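Local atomic coordinates of (2Z,6E)-hedycaryol synthase (Kitasatospora setae, PDB entry 4MC3), a protein that catalyses the magnesium-dependent 1,11-cyclization of (2E,6E)-farnesyl diphosphate, with water, to (2Z,6E)-hedycaryol and diphosphate. Residues Leu21-Ile32 / Arg44-Leu54. Sequence-based numbering, arbitrary orientation.
Sequences LEEASRAMWEWI and RDRMRRTGADL
The indole of Trp-29 lays its six-membered ring against Met-47 and Arg-48. On one face, offset toward the rim, sits CD1 of Ile-32. The carbonyl O of Arg-44 is at the edge, 3.8 Å from CH2. CG of Met-47 approaches CH2 obliquely at 3.5 Å, and CG of Arg-48 lies 3.7 Å from CZ2. Also at the edge, in plane, is a water that accepts from NE1 of Trp-29 and donates to OD2 of Asp-53. That oxygen takes the hydroxyl hydrogen of Ser-25 on its anti lone pair, OG to OD2 2.6 Å. Asp-53 CG stands between its backbone N and carbonyl carbon (chi1 41°), letting OD1 accept from Leu-54 N at 2.9 Å. This bond is bent (136°), on the anti side and out of the carboxylate plane. With an alanine at Asp-53, the Ser-25 hydroxyl and the water on Trp-29 would probably lose their shared acceptor. CD1 of Leu-21 rests 3.3 Å from Asp-53 O, and Met-28 SD meets Ala-52 CB. Ile-32 and Met-47 reach tip to tip, CD1 against CG and CE. Segments 21-32 and 44-50 run nearly antiparallel, at 155°. At Gly-51, with positive phi, helix 41-50 ends and helix 52-59 follows directly, close to Ser-25. Helix 65-84, whose C-terminal end carries Asp-82 and Asp-83, which open the DDXXXE motif of this class I terpene cyclase, touches both sides, through Ala-24 on Leu-68 and Met-47 on Phe-79.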
ATOM      1  N   LEU A  21      -9.410  16.271  -3.801  1.00 27.69           N
ATOM      2  CA  LEU A  21      -9.629  15.187  -4.752  1.00 26.55           C
ATOM      3  C   LEU A  21      -9.920  15.670  -6.193  1.00 32.53           C
ATOM      4  O   LEU A  21      -9.330  15.199  -7.152  1.00 31.82           O
ATOM      5  CB  LEU A  21     -10.789  14.326  -4.293  1.00 30.90           C
ATOM      6  CG  LEU A  21     -11.276  13.236  -5.249  1.00 37.45           C
ATOM      7  CD1 LEU A  21     -10.165  12.290  -5.673  1.00 38.62           C
ATOM      8  CD2 LEU A  21     -12.438  12.451  -4.654  1.00 45.95           C
ATOM      9  N   GLU A  22     -10.837  16.608  -6.337  1.00 34.46           N
ATOM     10  CA  GLU A  22     -11.286  16.998  -7.681  1.00 38.48           C
ATOM     11  C   GLU A  22     -10.096  17.589  -8.477  1.00 32.58           C
ATOM     12  O   GLU A  22      -9.811  17.152  -9.584  1.00 36.01           O
ATOM     13  CB  GLU A  22     -12.518  17.937  -7.617  1.00 43.06           C
ATOM     14  CG  GLU A  22     -13.798  17.314  -8.195  1.00 72.58           C
ATOM     15  CD  GLU A  22     -14.338  16.094  -7.428  1.00 85.25           C
ATOM     16  OE1 GLU A  22     -14.978  16.280  -6.365  1.00111.54           O
ATOM     17  OE2 GLU A  22     -14.170  14.943  -7.909  1.00 77.44           O
ATOM     18  N   GLU A  23      -9.367  18.528  -7.883  1.00 31.39           N
ATOM     19  CA  GLU A  23      -8.204  19.151  -8.526  1.00 31.32           C
ATOM     20  C   GLU A  23      -7.056  18.156  -8.754  1.00 32.81           C
ATOM     21  O   GLU A  23      -6.441  18.114  -9.837  1.00 29.18           O
ATOM     22  CB  GLU A  23      -7.694  20.292  -7.658  1.00 34.09           C
ATOM     23  CG  GLU A  23      -6.643  21.200  -8.271  1.00 47.38           C
ATOM     24  CD  GLU A  23      -6.576  22.567  -7.571  1.00 58.58           C
ATOM     25  OE1 GLU A  23      -7.186  22.735  -6.479  1.00 53.34           O
ATOM     26  OE2 GLU A  23      -5.914  23.482  -8.119  1.00 59.52           O
ATOM     27  N   ALA A  24      -6.764  17.333  -7.749  1.00 26.02           N
ATOM     28  CA  ALA A  24      -5.686  16.335  -7.935  1.00 25.60           C
ATOM     29  C   ALA A  24      -6.058  15.329  -9.028  1.00 25.95           C
ATOM     30  O   ALA A  24      -5.194  14.899  -9.768  1.00 26.50           O
ATOM     31  CB  ALA A  24      -5.423  15.605  -6.658  1.00 22.73           C
ATOM     32  N   SER A  25      -7.327  14.924  -9.095  1.00 28.91           N
ATOM     33  CA  SER A  25      -7.805  13.976 -10.107  1.00 29.43           C
ATOM     34  C   SER A  25      -7.622  14.514 -11.513  1.00 29.33           C
ATOM     35  O   SER A  25      -7.158  13.793 -12.385  1.00 30.60           O
ATOM     36  CB  SER A  25      -9.274  13.614  -9.904  1.00 32.71           C
ATOM     37  OG  SER A  25      -9.670  12.698 -10.917  1.00 33.59           O
ATOM     38  N   ARG A  26      -7.909  15.799 -11.720  1.00 27.69           N
ATOM     39  CA  ARG A  26      -7.645  16.408 -13.050  1.00 34.49           C
ATOM     40  C   ARG A  26      -6.142  16.384 -13.370  1.00 32.52           C
ATOM     41  O   ARG A  26      -5.766  16.123 -14.514  1.00 38.95           O
ATOM     42  CB  ARG A  26      -8.189  17.844 -13.117  1.00 40.88           C
ATOM     43  CG  ARG A  26      -9.670  17.941 -13.447  1.00 55.00           C
ATOM     44  CD  ARG A  26     -10.064  19.379 -13.793  1.00 62.29           C
ATOM     45  NE  ARG A  26      -9.748  20.324 -12.716  1.00 58.98           N
ATOM     46  CZ  ARG A  26     -10.531  20.571 -11.652  1.00 71.18           C
ATOM     47  NH1 ARG A  26     -11.696  19.934 -11.495  1.00 79.54           N
ATOM     48  NH2 ARG A  26     -10.144  21.456 -10.724  1.00 59.15           N
ATOM     49  N   ALA A  27      -5.275  16.638 -12.371  1.00 28.98           N
ATOM     50  CA  ALA A  27      -3.835  16.599 -12.618  1.00 29.81           C
ATOM     51  C   ALA A  27      -3.406  15.145 -12.928  1.00 28.85           C
ATOM     52  O   ALA A  27      -2.556  14.907 -13.760  1.00 27.41           O
ATOM     53  CB  ALA A  27      -3.065  17.140 -11.454  1.00 28.54           C
ATOM     54  N   MET A  28      -3.977  14.180 -12.216  1.00 23.91           N
ATOM     55  CA  MET A  28      -3.680  12.767 -12.485  1.00 23.54           C
ATOM     56  C   MET A  28      -3.994  12.384 -13.920  1.00 26.00           C
ATOM     57  O   MET A  28      -3.164  11.813 -14.636  1.00 26.92           O
ATOM     58  CB  MET A  28      -4.470  11.890 -11.550  1.00 23.93           C
ATOM     59  CG  MET A  28      -4.215  10.405 -11.705  1.00 24.11           C
ATOM     60  SD  MET A  28      -5.394   9.305 -10.887  1.00 24.13           S
ATOM     61  CE  MET A  28      -6.892   9.616 -11.882  1.00 28.66           C
ATOM     62  N   TRP A  29      -5.202  12.712 -14.351  1.00 27.22           N
ATOM     63  CA  TRP A  29      -5.649  12.391 -15.704  1.00 31.79           C
ATOM     64  C   TRP A  29      -4.832  13.071 -16.778  1.00 31.00           C
ATOM     65  O   TRP A  29      -4.566  12.502 -17.833  1.00 35.60           O
ATOM     66  CB  TRP A  29      -7.132  12.737 -15.860  1.00 31.01           C
ATOM     67  CG  TRP A  29      -7.930  11.638 -15.503  1.00 33.19           C
ATOM     68  CD1 TRP A  29      -8.673  11.496 -14.384  1.00 33.10           C
ATOM     69  CD2 TRP A  29      -7.991  10.400 -16.193  1.00 33.45           C
ATOM     70  NE1 TRP A  29      -9.226  10.263 -14.351  1.00 35.62           N
ATOM     71  CE2 TRP A  29      -8.829   9.564 -15.461  1.00 36.53           C
ATOM     72  CE3 TRP A  29      -7.427   9.925 -17.410  1.00 36.10           C
ATOM     73  CZ2 TRP A  29      -9.165   8.280 -15.891  1.00 38.82           C
ATOM     74  CZ3 TRP A  29      -7.746   8.658 -17.829  1.00 36.76           C
ATOM     75  CH2 TRP A  29      -8.609   7.843 -17.070  1.00 41.51           C
ATOM     76  N   GLU A  30      -4.467  14.306 -16.544  1.00 28.25           N
ATOM     77  CA  GLU A  30      -3.539  15.000 -17.410  1.00 35.89           C
ATOM     78  C   GLU A  30      -2.198  14.266 -17.561  1.00 34.40           C
ATOM     79  O   GLU A  30      -1.640  14.134 -18.662  1.00 32.31           O
ATOM     80  CB  GLU A  30      -3.384  16.356 -16.811  1.00 41.05           C
ATOM     81  CG  GLU A  30      -2.287  17.190 -17.336  1.00 46.34           C
ATOM     82  CD  GLU A  30      -2.795  18.545 -17.714  1.00 45.05           C
ATOM     83  OE1 GLU A  30      -3.696  19.174 -17.060  1.00 48.31           O
ATOM     84  OE2 GLU A  30      -2.264  18.934 -18.726  1.00 27.73           O
ATOM     85  N   TRP A  31      -1.696  13.743 -16.449  1.00 28.92           N
ATOM     86  CA  TRP A  31      -0.418  13.007 -16.483  1.00 28.67           C
ATOM     87  C   TRP A  31      -0.608  11.674 -17.233  1.00 28.32           C
ATOM     88  O   TRP A  31       0.263  11.226 -18.029  1.00 28.39           O
ATOM     89  CB  TRP A  31       0.090  12.818 -15.057  1.00 26.58           C
ATOM     90  CG  TRP A  31       1.386  12.094 -14.956  1.00 23.36           C
ATOM     91  CD1 TRP A  31       2.628  12.635 -15.060  1.00 24.71           C
ATOM     92  CD2 TRP A  31       1.569  10.719 -14.670  1.00 21.98           C
ATOM     93  NE1 TRP A  31       3.586  11.676 -14.905  1.00 23.46           N
ATOM     94  CE2 TRP A  31       2.958  10.485 -14.647  1.00 21.65           C
ATOM     95  CE3 TRP A  31       0.703   9.650 -14.410  1.00 23.45           C
ATOM     96  CZ2 TRP A  31       3.479   9.229 -14.396  1.00 23.70           C
ATOM     97  CZ3 TRP A  31       1.229   8.430 -14.150  1.00 25.67           C
ATOM     98  CH2 TRP A  31       2.582   8.220 -14.154  1.00 24.71           C
ATOM     99  N   ILE A  32      -1.718  11.017 -16.965  1.00 26.03           N
ATOM    100  CA  ILE A  32      -2.074   9.781 -17.645  1.00 28.86           C
ATOM    101  C   ILE A  32      -2.115  10.008 -19.155  1.00 31.03           C
ATOM    102  O   ILE A  32      -1.547   9.227 -19.937  1.00 31.94           O
ATOM    103  CB  ILE A  32      -3.421   9.237 -17.178  1.00 27.27           C
ATOM    104  CG1 ILE A  32      -3.307   8.657 -15.749  1.00 27.24           C
ATOM    105  CG2 ILE A  32      -3.975   8.194 -18.143  1.00 33.73           C
ATOM    106  CD1 ILE A  32      -4.659   8.498 -15.064  1.00 28.64           C
ATOM    107  N   ARG A  44      -8.719   3.558 -20.867  1.00 45.93           N
ATOM    108  CA  ARG A  44      -9.250   4.753 -20.221  1.00 39.73           C
ATOM    109  C   ARG A  44     -10.473   4.384 -19.366  1.00 40.28           C
ATOM    110  O   ARG A  44     -10.611   4.838 -18.253  1.00 41.02           O
ATOM    111  CB  ARG A  44      -9.607   5.770 -21.315  1.00 45.95           C
ATOM    112  CG  ARG A  44      -9.803   7.205 -20.906  1.00 51.90           C
ATOM    113  CD  ARG A  44      -9.887   8.111 -22.131  1.00 47.82           C
ATOM    114  NE  ARG A  44      -8.656   8.036 -22.926  1.00 43.35           N
ATOM    115  CZ  ARG A  44      -8.560   7.686 -24.226  1.00 53.80           C
ATOM    116  NH1 ARG A  44      -9.625   7.378 -24.977  1.00 50.36           N
ATOM    117  NH2 ARG A  44      -7.364   7.646 -24.806  1.00 41.20           N
ATOM    118  N   ASP A  45     -11.373   3.549 -19.881  1.00 43.53           N
ATOM    119  CA  ASP A  45     -12.547   3.135 -19.092  1.00 43.40           C
ATOM    120  C   ASP A  45     -12.177   2.284 -17.856  1.00 49.62           C
ATOM    121  O   ASP A  45     -12.771   2.447 -16.771  1.00 48.82           O
ATOM    122  CB  ASP A  45     -13.568   2.375 -19.956  1.00 50.40           C
ATOM    123  CG  ASP A  45     -14.906   2.241 -19.259  1.00 69.54           C
ATOM    124  OD1 ASP A  45     -15.524   3.287 -18.942  1.00 74.81           O
ATOM    125  OD2 ASP A  45     -15.340   1.094 -19.009  1.00 82.72           O
ATOM    126  N   ARG A  46     -11.228   1.360 -18.025  1.00 48.64           N
ATOM    127  CA  ARG A  46     -10.734   0.560 -16.882  1.00 43.36           C
ATOM    128  C   ARG A  46     -10.147   1.519 -15.831  1.00 45.53           C
ATOM    129  O   ARG A  46     -10.478   1.415 -14.656  1.00 48.19           O
ATOM    130  CB  ARG A  46      -9.686  -0.501 -17.298  1.00 45.12           C
ATOM    131  CG  ARG A  46     -10.238  -1.606 -18.216  1.00 51.53           C
ATOM    132  CD  ARG A  46      -9.296  -2.799 -18.386  1.00 61.27           C
ATOM    133  NE  ARG A  46      -8.111  -2.478 -19.191  1.00 61.40           N
ATOM    134  CZ  ARG A  46      -7.981  -2.640 -20.512  1.00 70.19           C
ATOM    135  NH1 ARG A  46      -8.970  -3.138 -21.259  1.00 81.75           N
ATOM    136  NH2 ARG A  46      -6.835  -2.294 -21.098  1.00 59.48           N
ATOM    137  N   MET A  47      -9.316   2.459 -16.276  1.00 43.00           N
ATOM    138  CA  MET A  47      -8.727   3.467 -15.376  1.00 37.39           C
ATOM    139  C   MET A  47      -9.810   4.274 -14.676  1.00 45.86           C
ATOM    140  O   MET A  47      -9.782   4.413 -13.467  1.00 47.04           O
ATOM    141  CB  MET A  47      -7.730   4.380 -16.098  1.00 41.16           C
ATOM    142  CG  MET A  47      -6.988   5.345 -15.153  1.00 38.33           C
ATOM    143  SD  MET A  47      -5.830   4.579 -13.988  1.00 43.30           S
ATOM    144  CE  MET A  47      -4.355   4.364 -15.049  1.00 33.48           C
ATOM    145  N   ARG A  48     -10.789   4.774 -15.428  1.00 49.28           N
ATOM    146  CA  ARG A  48     -11.898   5.508 -14.816  1.00 41.32           C
ATOM    147  C   ARG A  48     -12.579   4.690 -13.744  1.00 43.99           C
ATOM    148  O   ARG A  48     -12.905   5.212 -12.684  1.00 52.03           O
ATOM    149  CB  ARG A  48     -12.969   5.914 -15.847  1.00 45.17           C
ATOM    150  CG  ARG A  48     -12.642   7.131 -16.668  1.00 49.59           C
ATOM    151  CD  ARG A  48     -13.835   7.503 -17.555  1.00 60.83           C
ATOM    152  NE  ARG A  48     -13.382   7.984 -18.854  1.00 61.97           N
ATOM    153  CZ  ARG A  48     -13.507   7.333 -20.008  1.00 61.97           C
ATOM    154  NH1 ARG A  48     -14.106   6.142 -20.085  1.00 66.79           N
ATOM    155  NH2 ARG A  48     -13.027   7.889 -21.107  1.00 64.62           N
ATOM    156  N   ARG A  49     -12.810   3.414 -14.041  1.00 46.25           N
ATOM    157  CA  ARG A  49     -13.543   2.527 -13.163  1.00 50.95           C
ATOM    158  C   ARG A  49     -12.748   2.032 -11.950  1.00 53.09           C
ATOM    159  O   ARG A  49     -13.341   1.569 -10.981  1.00 53.80           O
ATOM    160  CB  ARG A  49     -14.096   1.336 -13.968  1.00 64.44           C
ATOM    161  CG  ARG A  49     -15.288   1.724 -14.837  1.00 80.24           C
ATOM    162  CD  ARG A  49     -15.523   0.764 -15.995  1.00 92.79           C
ATOM    163  NE  ARG A  49     -15.712  -0.622 -15.560  1.00 95.47           N
ATOM    164  CZ  ARG A  49     -15.115  -1.691 -16.094  1.00 92.53           C
ATOM    165  NH1 ARG A  49     -14.274  -1.580 -17.125  1.00 84.16           N
ATOM    166  NH2 ARG A  49     -15.379  -2.896 -15.599  1.00 78.54           N
ATOM    167  N   THR A  50     -11.420   2.152 -11.975  1.00 41.90           N
ATOM    168  CA  THR A  50     -10.627   1.687 -10.823  1.00 45.66           C
ATOM    169  C   THR A  50     -10.788   2.607  -9.615  1.00 51.68           C
ATOM    170  O   THR A  50     -10.517   2.188  -8.504  1.00 47.60           O
ATOM    171  CB  THR A  50      -9.109   1.614 -11.097  1.00 53.89           C
ATOM    172  OG1 THR A  50      -8.545   2.934 -11.224  1.00 53.21           O
ATOM    173  CG2 THR A  50      -8.826   0.839 -12.328  1.00 57.96           C
ATOM    174  N   GLY A  51     -11.171   3.867  -9.843  1.00 43.58           N
ATOM    175  CA  GLY A  51     -11.228   4.865  -8.748  1.00 48.00           C
ATOM    176  C   GLY A  51      -9.869   5.192  -8.121  1.00 43.87           C
ATOM    177  O   GLY A  51      -9.756   5.346  -6.897  1.00 40.38           O
ATOM    178  N   ALA A  52      -8.848   5.334  -8.957  1.00 42.53           N
ATOM    179  CA  ALA A  52      -7.490   5.644  -8.466  1.00 36.21           C
ATOM    180  C   ALA A  52      -7.427   6.945  -7.678  1.00 38.55           C
ATOM    181  O   ALA A  52      -6.645   7.092  -6.731  1.00 31.21           O
ATOM    182  CB  ALA A  52      -6.505   5.704  -9.635  1.00 39.54           C
ATOM    183  N   ASP A  53      -8.212   7.910  -8.119  1.00 30.47           N
ATOM    184  CA  ASP A  53      -8.204   9.205  -7.529  1.00 28.91           C
ATOM    185  C   ASP A  53      -8.844   9.090  -6.132  1.00 30.01           C
ATOM    186  O   ASP A  53      -8.291   9.576  -5.162  1.00 29.48           O
ATOM    187  CB  ASP A  53      -8.869  10.254  -8.418  1.00 33.44           C
ATOM    188  CG  ASP A  53     -10.143   9.755  -9.115  1.00 34.61           C
ATOM    189  OD1 ASP A  53     -10.645   8.659  -8.837  1.00 37.96           O
ATOM    190  OD2 ASP A  53     -10.629  10.515  -9.964  1.00 36.63           O
ATOM    191  N   LEU A  54     -10.012   8.445  -6.039  1.00 32.66           N
ATOM    192  CA  LEU A  54     -10.686   8.292  -4.766  1.00 34.25           C
ATOM    193  C   LEU A  54      -9.825   7.492  -3.799  1.00 28.35           C
ATOM    194  O   LEU A  54      -9.727   7.814  -2.610  1.00 26.87           O
ATOM    195  CB  LEU A  54     -12.088   7.653  -4.956  1.00 35.77           C
ATOM    196  CG  LEU A  54     -12.944   7.530  -3.696  1.00 40.59           C
ATOM    197  CD1 LEU A  54     -13.247   8.913  -3.144  1.00 48.00           C
ATOM    198  CD2 LEU A  54     -14.240   6.783  -4.025  1.00 40.61           C
TER
HETATM  199  O   HOH W   1     -10.993   8.959 -12.103  1.00 42.80           O